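PDB 3RRI: Glyoxalase/bleomycin resistance protein/dioxygenase from Alicyclobacillus acidocaldarius subsp. acidocaldarius, which belongs to the vicinal oxygen chelate superfamily and is classed as a metal-binding protein, possibly with dioxygenase activity. Local coordinates for residues 85-88 against 92-95; 25-30 against 121-126; 50-55 against 69-74. All blocks are in the same frame, centred on the assembly; numbering follows the deposited sequence. Where two conformers were deposited one is given.

Interaction 1: 85-88 against 92-95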
loop_
_atom_site.group_PDB
_atom_site.type_symbol
_atom_site.label_atom_id
_atom_site.label_comp_id
_atom_site.label_asym_id
_atom_site.label_seq_id
_atom_site.Cartn_x
_atom_site.Cartn_y
_atom_site.Cartn_z
ATOM N N TYR A 85 -22.695 -13.753 3.119
ATOM C CA TYR A 85 -23.860 -14.624 2.928
ATOM C C TYR A 85 -24.241 -15.349 4.217
ATOM O O TYR A 85 -25.409 -15.428 4.578
ATOM C CB TYR A 85 -23.546 -15.613 1.844
ATOM C CG TYR A 85 -24.635 -16.620 1.545
ATOM C CD1 TYR A 85 -25.764 -16.237 0.855
ATOM C CD2 TYR A 85 -24.506 -17.949 1.925
ATOM C CE1 TYR A 85 -26.761 -17.124 0.552
ATOM C CE2 TYR A 85 -25.501 -18.848 1.624
ATOM C CZ TYR A 85 -26.620 -18.434 0.940
ATOM O OH TYR A 85 -27.658 -19.270 0.609
ATOM N N LYS A 86 -23.230 -15.881 4.896
ATOM C CA LYS A 86 -23.454 -16.631 6.140
ATOM C C LYS A 86 -24.041 -15.699 7.192
ATOM O O LYS A 86 -24.956 -16.053 7.942
ATOM C CB LYS A 86 -22.137 -17.230 6.636
ATOM C CG LYS A 86 -22.228 -17.930 7.983
ATOM C CD LYS A 86 -20.880 -18.517 8.392
ATOM C CE LYS A 86 -20.799 -18.855 9.894
ATOM N NZ LYS A 86 -19.373 -18.897 10.339
ATOM N N LEU A 87 -23.536 -14.460 7.245
ATOM C CA LEU A 87 -24.049 -13.497 8.180
ATOM C C LEU A 87 -25.542 -13.235 7.942
ATOM O O LEU A 87 -26.343 -13.231 8.897
ATOM C CB LEU A 87 -23.249 -12.189 8.044
ATOM C CG LEU A 87 -23.631 -10.978 8.916
ATOM C CD1 LEU A 87 -22.428 -9.993 9.127
ATOM C CD2 LEU A 87 -24.805 -10.184 8.399
ATOM N N ALA A 88 -25.890 -12.967 6.688
ATOM C CA ALA A 88 -27.269 -12.672 6.290
ATOM C C ALA A 88 -28.219 -13.823 6.645
ATOM O O ALA A 88 -29.293 -13.596 7.207
ATOM C CB ALA A 88 -27.326 -12.337 4.810
ATOM N N GLY A 92 -30.941 -13.757 9.779
ATOM C CA GLY A 92 -32.305 -13.678 9.308
ATOM C C GLY A 92 -32.612 -12.445 8.462
ATOM O O GLY A 92 -33.723 -11.920 8.493
ATOM N N ILE A 93 -31.633 -11.995 7.676
ATOM C CA ILE A 93 -31.837 -10.806 6.840
ATOM C C ILE A 93 -32.601 -11.217 5.600
ATOM O O ILE A 93 -32.261 -12.223 4.982
ATOM C CB ILE A 93 -30.515 -10.117 6.414
ATOM C CG1 ILE A 93 -29.663 -9.821 7.642
ATOM C CG2 ILE A 93 -30.850 -8.832 5.603
ATOM C CD1 ILE A 93 -28.373 -8.999 7.349
ATOM N N PRO A 94 -33.651 -10.466 5.229
ATOM C CA PRO A 94 -34.432 -10.986 4.115
ATOM C C PRO A 94 -33.658 -10.988 2.819
ATOM O O PRO A 94 -33.030 -9.986 2.490
ATOM C CB PRO A 94 -35.627 -10.014 4.010
ATOM C CG PRO A 94 -35.682 -9.334 5.283
ATOM C CD PRO A 94 -34.338 -9.375 5.938
ATOM N N PHE A 95 -33.732 -12.089 2.085
ATOM C CA PHE A 95 -33.257 -12.176 0.712
ATOM C C PHE A 95 -34.374 -11.861 -0.293
ATOM O O PHE A 95 -35.518 -12.321 -0.147
ATOM C CB PHE A 95 -32.725 -13.578 0.413
ATOM C CG PHE A 95 -31.387 -13.860 1.026
ATOM C CD1 PHE A 95 -31.258 -14.029 2.391
ATOM C CD2 PHE A 95 -30.241 -13.953 0.249
ATOM C CE1 PHE A 95 -29.994 -14.297 2.972
ATOM C CE2 PHE A 95 -29.004 -14.204 0.826
ATOM C CZ PHE A 95 -28.884 -14.354 2.194
#

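Interaction 2: 25-30 against 121-126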
loop_
_atom_site.group_PDB
_atom_site.type_symbol
_atom_site.label_atom_id
_atom_site.label_comp_id
_atom_site.label_asym_id
_atom_site.label_seq_id
_atom_site.Cartn_x
_atom_site.Cartn_y
_atom_site.Cartn_z
ATOM N N ASP A 25 -31.756 -0.517 12.308
ATOM C CA ASP A 25 -31.907 -1.932 12.696
ATOM C C ASP A 25 -31.405 -2.842 11.573
ATOM O O ASP A 25 -30.712 -3.835 11.820
ATOM C CB ASP A 25 -33.383 -2.256 13.001
ATOM C CG ASP A 25 -33.932 -1.520 14.244
ATOM O OD1 ASP A 25 -33.156 -0.929 15.041
ATOM O OD2 ASP A 25 -35.179 -1.549 14.420
ATOM N N PHE A 26 -31.714 -2.483 10.329
ATOM C CA PHE A 26 -31.334 -3.284 9.191
ATOM C C PHE A 26 -29.829 -3.165 8.929
ATOM O O PHE A 26 -29.102 -4.161 8.864
ATOM C CB PHE A 26 -32.116 -2.878 7.952
ATOM C CG PHE A 26 -31.792 -3.695 6.749
ATOM C CD1 PHE A 26 -32.468 -4.905 6.519
ATOM C CD2 PHE A 26 -30.789 -3.303 5.842
ATOM C CE1 PHE A 26 -32.148 -5.670 5.430
ATOM C CE2 PHE A 26 -30.478 -4.054 4.752
ATOM C CZ PHE A 26 -31.152 -5.268 4.545
ATOM N N TYR A 27 -29.353 -1.941 8.716
ATOM C CA TYR A 27 -28.000 -1.752 8.235
ATOM C C TYR A 27 -26.924 -1.940 9.301
ATOM O O TYR A 27 -25.861 -2.417 8.997
ATOM C CB TYR A 27 -27.828 -0.355 7.593
ATOM C CG TYR A 27 -28.463 -0.319 6.230
ATOM C CD1 TYR A 27 -27.842 -0.918 5.147
ATOM C CD2 TYR A 27 -29.733 0.262 6.015
ATOM C CE1 TYR A 27 -28.429 -0.953 3.902
ATOM C CE2 TYR A 27 -30.350 0.209 4.756
ATOM C CZ TYR A 27 -29.693 -0.391 3.690
ATOM O OH TYR A 27 -30.257 -0.433 2.452
ATOM N N VAL A 28 -27.192 -1.498 10.516
ATOM C CA VAL A 28 -26.218 -1.557 11.590
ATOM C C VAL A 28 -26.410 -2.869 12.353
ATOM O O VAL A 28 -25.545 -3.739 12.312
ATOM C CB VAL A 28 -26.319 -0.356 12.531
ATOM C CG1 VAL A 28 -25.355 -0.484 13.671
ATOM C CG2 VAL A 28 -26.079 0.984 11.760
ATOM N N THR A 29 -27.544 -3.035 13.006
ATOM C CA THR A 29 -27.697 -4.180 13.895
ATOM C C THR A 29 -27.598 -5.504 13.148
ATOM O O THR A 29 -26.871 -6.400 13.594
ATOM C CB THR A 29 -29.023 -4.147 14.660
ATOM O OG1 THR A 29 -29.140 -2.904 15.374
ATOM C CG2 THR A 29 -29.088 -5.302 15.694
ATOM N N LYS A 30 -28.309 -5.648 12.039
ATOM C CA LYS A 30 -28.258 -6.929 11.324
ATOM C C LYS A 30 -27.123 -6.993 10.327
ATOM O O LYS A 30 -26.331 -7.925 10.364
ATOM C CB LYS A 30 -29.572 -7.242 10.625
ATOM C CG LYS A 30 -30.736 -7.508 11.578
ATOM C CD LYS A 30 -32.043 -6.997 11.043
ATOM C CE LYS A 30 -32.356 -7.533 9.672
ATOM N NZ LYS A 30 -33.795 -7.262 9.324
ATOM N N ASN A 121 -35.349 -1.251 -1.003
ATOM C CA ASN A 121 -34.080 -1.112 -1.706
ATOM C C ASN A 121 -33.388 -2.454 -1.845
ATOM O O ASN A 121 -33.350 -3.235 -0.869
ATOM C CB ASN A 121 -33.149 -0.157 -0.965
ATOM C CG ASN A 121 -33.681 1.258 -0.965
ATOM O OD1 ASN A 121 -33.751 1.887 -2.013
ATOM N ND2 ASN A 121 -34.091 1.720 0.186
ATOM N N LEU A 122 -32.864 -2.721 -3.030
ATOM C CA LEU A 122 -32.211 -4.000 -3.328
ATOM C C LEU A 122 -30.679 -3.874 -3.223
ATOM O O LEU A 122 -30.074 -3.025 -3.900
ATOM C CB LEU A 122 -32.596 -4.510 -4.700
ATOM C CG LEU A 122 -34.067 -4.927 -4.927
ATOM C CD1 LEU A 122 -34.249 -5.367 -6.362
ATOM C CD2 LEU A 122 -34.560 -6.024 -3.936
ATOM N N LEU A 123 -30.082 -4.720 -2.378
ATOM C CA LEU A 123 -28.651 -4.825 -2.185
ATOM C C LEU A 123 -28.187 -6.057 -2.919
ATOM O O LEU A 123 -28.668 -7.157 -2.619
ATOM C CB LEU A 123 -28.316 -4.980 -0.722
ATOM C CG LEU A 123 -28.516 -3.758 0.191
ATOM C CD1 LEU A 123 -29.976 -3.479 0.358
ATOM C CD2 LEU A 123 -27.815 -3.974 1.525
ATOM N N GLU A 124 -27.251 -5.899 -3.842
ATOM C CA GLU A 124 -26.657 -7.049 -4.516
ATOM C C GLU A 124 -25.185 -7.175 -4.162
ATOM O O GLU A 124 -24.435 -6.194 -4.214
ATOM C CB GLU A 124 -26.795 -6.968 -6.024
ATOM C CG GLU A 124 -26.243 -8.228 -6.708
ATOM C CD GLU A 124 -26.121 -8.153 -8.223
ATOM O OE1 GLU A 124 -26.053 -7.030 -8.785
ATOM O OE2 GLU A 124 -26.088 -9.248 -8.859
ATOM N N PHE A 125 -24.751 -8.375 -3.787
ATOM C CA PHE A 125 -23.356 -8.660 -3.523
ATOM C C PHE A 125 -22.875 -9.662 -4.524
ATOM O O PHE A 125 -23.637 -10.575 -4.860
ATOM C CB PHE A 125 -23.148 -9.123 -2.083
ATOM C CG PHE A 125 -23.585 -8.099 -1.093
ATOM C CD1 PHE A 125 -22.714 -7.049 -0.765
ATOM C CD2 PHE A 125 -24.845 -8.095 -0.563
ATOM C CE1 PHE A 125 -23.107 -6.046 0.112
ATOM C CE2 PHE A 125 -25.228 -7.091 0.322
ATOM C CZ PHE A 125 -24.357 -6.055 0.643
ATOM N N LYS A 126 -21.661 -9.479 -5.028
ATOM C CA LYS A 126 -21.156 -10.271 -6.129
ATOM C C LYS A 126 -19.724 -10.749 -5.873
ATOM O O LYS A 126 -18.971 -10.140 -5.136
ATOM C CB LYS A 126 -21.136 -9.459 -7.442
ATOM C CG LYS A 126 -22.469 -8.959 -7.933
ATOM C CD LYS A 126 -22.399 -8.446 -9.389
ATOM C CE LYS A 126 -21.941 -6.959 -9.407
ATOM N NZ LYS A 126 -22.115 -6.348 -10.792
#

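Interaction 3: 50-55 against 69-74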
loop_
_atom_site.group_PDB
_atom_site.type_symbol
_atom_site.label_atom_id
_atom_site.label_comp_id
_atom_site.label_asym_id
_atom_site.label_seq_id
_atom_site.Cartn_x
_atom_site.Cartn_y
_atom_site.Cartn_z
ATOM N N ASP A 50 -17.491 2.277 2.104
ATOM C CA ASP A 50 -18.102 3.379 1.307
ATOM C C ASP A 50 -19.179 4.035 2.190
ATOM O O ASP A 50 -19.403 3.622 3.337
ATOM C CB ASP A 50 -18.613 2.850 -0.012
ATOM C CG ASP A 50 -17.481 2.471 -0.925
ATOM O OD1 ASP A 50 -16.658 3.322 -1.264
ATOM O OD2 ASP A 50 -17.351 1.307 -1.327
ATOM N N GLN A 51 -19.788 5.145 1.730
ATOM C CA GLN A 51 -20.801 5.810 2.516
ATOM C C GLN A 51 -22.200 5.541 1.951
ATOM O O GLN A 51 -22.451 5.779 0.766
ATOM C CB GLN A 51 -20.563 7.345 2.544
ATOM C CG GLN A 51 -21.556 8.031 3.459
ATOM C CD GLN A 51 -21.659 9.545 3.241
ATOM O OE1 GLN A 51 -21.718 10.036 2.118
ATOM N NE2 GLN A 51 -21.741 10.260 4.339
ATOM N N LEU A 52 -23.105 5.044 2.803
ATOM C CA LEU A 52 -24.519 4.933 2.443
ATOM C C LEU A 52 -25.292 5.924 3.313
ATOM O O LEU A 52 -25.060 6.011 4.506
ATOM C CB LEU A 52 -25.019 3.491 2.685
ATOM C CG LEU A 52 -26.450 3.230 2.257
ATOM C CD1 LEU A 52 -26.685 3.336 0.732
ATOM C CD2 LEU A 52 -26.855 1.804 2.787
ATOM N N VAL A 53 -26.208 6.676 2.711
ATOM C CA VAL A 53 -27.025 7.619 3.443
ATOM C C VAL A 53 -28.474 7.243 3.166
ATOM O O VAL A 53 -28.913 7.191 2.006
ATOM C CB VAL A 53 -26.793 9.085 3.021
ATOM C CG1 VAL A 53 -27.708 9.978 3.810
ATOM C CG2 VAL A 53 -25.295 9.555 3.169
ATOM N N CYS A 54 -29.188 6.976 4.261
ATOM C CA CYS A 54 -30.598 6.665 4.222
ATOM C C CYS A 54 -31.357 7.940 4.558
ATOM O O CYS A 54 -31.255 8.483 5.687
ATOM C CB CYS A 54 -30.912 5.613 5.256
ATOM S SG CYS A 54 -30.200 3.961 4.960
ATOM N N HIS A 55 -32.083 8.420 3.565
ATOM C CA HIS A 55 -32.874 9.646 3.683
ATOM C C HIS A 55 -34.342 9.355 4.038
ATOM O O HIS A 55 -35.010 8.576 3.325
ATOM C CB HIS A 55 -32.837 10.402 2.367
ATOM C CG HIS A 55 -31.512 10.990 2.061
ATOM N ND1 HIS A 55 -31.106 12.208 2.564
ATOM C CD2 HIS A 55 -30.487 10.513 1.323
ATOM C CE1 HIS A 55 -29.876 12.448 2.144
ATOM N NE2 HIS A 55 -29.484 11.442 1.378
ATOM N N ARG A 69 -32.660 -0.525 -10.572
ATOM C CA ARG A 69 -31.968 -0.004 -9.381
ATOM C C ARG A 69 -31.631 -1.069 -8.331
ATOM O O ARG A 69 -32.509 -1.791 -7.830
ATOM C CB ARG A 69 -32.808 1.079 -8.681
ATOM C CG ARG A 69 -33.012 2.351 -9.543
ATOM C CD ARG A 69 -33.565 3.447 -8.735
ATOM N NE ARG A 69 -33.806 4.674 -9.506
ATOM C CZ ARG A 69 -32.868 5.559 -9.829
ATOM N NH1 ARG A 69 -31.593 5.343 -9.505
ATOM N NH2 ARG A 69 -33.187 6.644 -10.522
ATOM N N HIS A 70 -30.350 -1.102 -7.975
ATOM C CA HIS A 70 -29.809 -1.886 -6.880
ATOM C C HIS A 70 -28.366 -1.470 -6.650
ATOM O O HIS A 70 -27.802 -0.761 -7.487
ATOM C CB HIS A 70 -29.902 -3.412 -7.140
ATOM C CG HIS A 70 -29.372 -3.873 -8.462
ATOM N ND1 HIS A 70 -30.211 -4.171 -9.510
ATOM C CD2 HIS A 70 -28.117 -4.202 -8.880
ATOM C CE1 HIS A 70 -29.493 -4.624 -10.525
ATOM N NE2 HIS A 70 -28.222 -4.655 -10.171
ATOM N N PHE A 71 -27.785 -1.857 -5.521
ATOM C CA PHE A 71 -26.413 -1.474 -5.204
ATOM C C PHE A 71 -25.780 -2.518 -4.322
ATOM O O PHE A 71 -26.499 -3.330 -3.705
ATOM C CB PHE A 71 -26.381 -0.116 -4.472
ATOM C CG PHE A 71 -27.017 -0.136 -3.112
ATOM C CD1 PHE A 71 -26.244 -0.279 -1.948
ATOM C CD2 PHE A 71 -28.391 0.030 -2.989
ATOM C CE1 PHE A 71 -26.841 -0.275 -0.670
ATOM C CE2 PHE A 71 -29.007 0.025 -1.736
ATOM C CZ PHE A 71 -28.220 -0.140 -0.564
ATOM N N GLY A 72 -24.481 -2.450 -4.173
ATOM C CA GLY A 72 -23.802 -3.283 -3.226
ATOM C C GLY A 72 -22.335 -3.296 -3.452
ATOM O O GLY A 72 -21.765 -2.319 -3.983
ATOM N N ILE A 73 -21.698 -4.376 -3.034
ATOM C CA ILE A 73 -20.254 -4.544 -3.094
ATOM C C ILE A 73 -19.907 -5.759 -3.921
ATOM O O ILE A 73 -20.572 -6.801 -3.788
ATOM C CB ILE A 73 -19.617 -4.677 -1.697
ATOM C CG1 ILE A 73 -20.076 -3.542 -0.771
ATOM C CG2 ILE A 73 -18.107 -4.795 -1.814
ATOM C CD1 ILE A 73 -19.631 -2.073 -1.207
ATOM N N THR A 74 -18.871 -5.654 -4.732
ATOM C CA THR A 74 -18.264 -6.795 -5.426
ATOM C C THR A 74 -16.951 -7.090 -4.740
ATOM O O THR A 74 -16.085 -6.237 -4.604
ATOM C CB THR A 74 -18.080 -6.509 -6.900
ATOM O OG1 THR A 74 -19.341 -6.167 -7.460
ATOM C CG2 THR A 74 -17.405 -7.671 -7.673
#

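Interaction 1: 85-88 against 92-95
A88 and I93 meet across a Schellman motif that finishes helix 78-90. At G92 the chain takes a positive phi, which glycine adopts at little cost, and folds back on the last turn. The motif's long-range (6→1) hydrogen bond runs from I93 N to A88 O, 2.9 Å long and nearly straight at 164°; its donor is tilted a little from the carbonyl plane. It gives a carbonyl near the helix end a partner from the chain beyond.

Apolar contacts seal the turn. A88 CB lies 4.2 Å from I93 CB, the hydrophobic pair expected of this motif, and the short alanine lets I93 and F95 both lie close to the helix. The longer I93 extends CD1 to within 3.9 Å of L87 CD2, while F26 and L115 help to bury it.

With CG anti to the carbonyl carbon (chi1 -75°), the F95 ring swings back to the helix and sets CZ 3.7 Å from A88 CB. Y85, whose hydroxyl bonds D98 OD1, brings its ring across F95 at a plane angle of 77°, ring centres 5.7 Å apart; the nearest approach is Y85 CE1 to F95 CE2, 3.7 Å.

Interaction 2: 25-30 against 121-126
L123 pushes its branched end from the sheet against F26 and Y27 of the helix, and this apolar cluster is the tight part of the contact. One methyl, L123 CD2, serves both rings: it lies 3.9 Å from Y27 CE1 and, near the plane of the other ring, 4.2 Å from the edge atom F26 CE2. The second methyl, L123 CD1, stands 3.7 Å from Y27 OH. The two rings also brace each other, F26 CD2 sitting over the centre of a Y27 face. With CG anti to the carbonyl carbon (chi1 -76°), the Y27 ring is turned so that its hydroxyl end reaches L123. A tyrosine suits this place because its flat body packs against leucine while its buried hydroxyl is hydrogen-bonded to D117 OD2.

The fit is looser at N121, where CB comes no nearer than 4.5 Å to Y27 OH. The helix backbone stays well back, Y27 CA being 10.9 Å from L123 CA, and the polar D25 and T29 are exposed to solvent. A pi-type turn, closed by K30 N to D25 O at 3.0 Å, widens the end of this helix. Helix 20-30 packs on strand 122-128, and F71 of strand 70-74 with L45 and F47 of strand 42-47 complete the hydrophobic surroundings.

Interaction 3: 50-55 against 69-74
L52 and F71 meet where strand 50-56 and strand 70-74, members of two different sheets, bring their inner surfaces together. Their backbones are too far apart to pair: even the nearest alpha carbons, D50 CA and I73 CA, are 9.3 Å apart, and side chains alone span the distance.

The path of L52 shows how. Its CB points toward the opposite strand but ends short of it. CG, anti to the backbone N (chi1 -176°), carries the chain onward and is still 4.6 Å from F71 CE1. Only the methyls touch: CD1 is 3.9 Å from F71 CE1 and 4.0 Å from F71 CZ, while CD2 follows at 4.0 Å from F71 CE1. Both branches thus share the same two ring atoms, a use to which a forked leucine is well suited, and the two side chains cross at about a right angle. L13, F47 and the ring of Y27 also pack on L52, in keeping with its buried position.

F71 holds CG in the crowded position between its backbone N and carbonyl carbon (chi1 66°), which sets CE1 and CZ beside those methyls. The next residue, G72, has backbone angles that only glycine takes readily.

At the polar end, I73 CD1 lies 4.1 Å from D50 OD2. The isoleucine merely borders this carboxylate, which accepts a hydrogen bond from F11 N and forms salt bridges with R5 and with R5 of the third subunit; these partners would probably favour its charged form.

The backbone from H70 to T74 also bonds an antiparallel strand of the third subunit, extending the sheet. Strand 50-56 closes the first of two beta-alpha-beta-beta-beta modules and strand 70-74 opens the second; such modules, packed through apolar residues like L52 and F71, are the hallmark of the vicinal oxygen chelate fold.

Overall arrangement
Interaction 2 lies between the other two, its centre 9 Å from each, whereas interactions 1 and 3 are about 17 Å apart between centres and about 10 Å between nearest atoms. It joins interaction 1 by direct packing: I93 CG2 is 3.4 Å from F26 CE1, and L87 CD2 is equally close to K30 O. Toward interaction 3 the connection is backbone pairing of neighbouring strands, with a probable hydrogen bond from E124 N to F71 O at 2.7 Å. Along the chain, interactions 3 and 1 follow in series inside the loop closed by interaction 2. Interactions 2 and 3 both touch the third subunit. These contacts do not by themselves locate the protein's metal site.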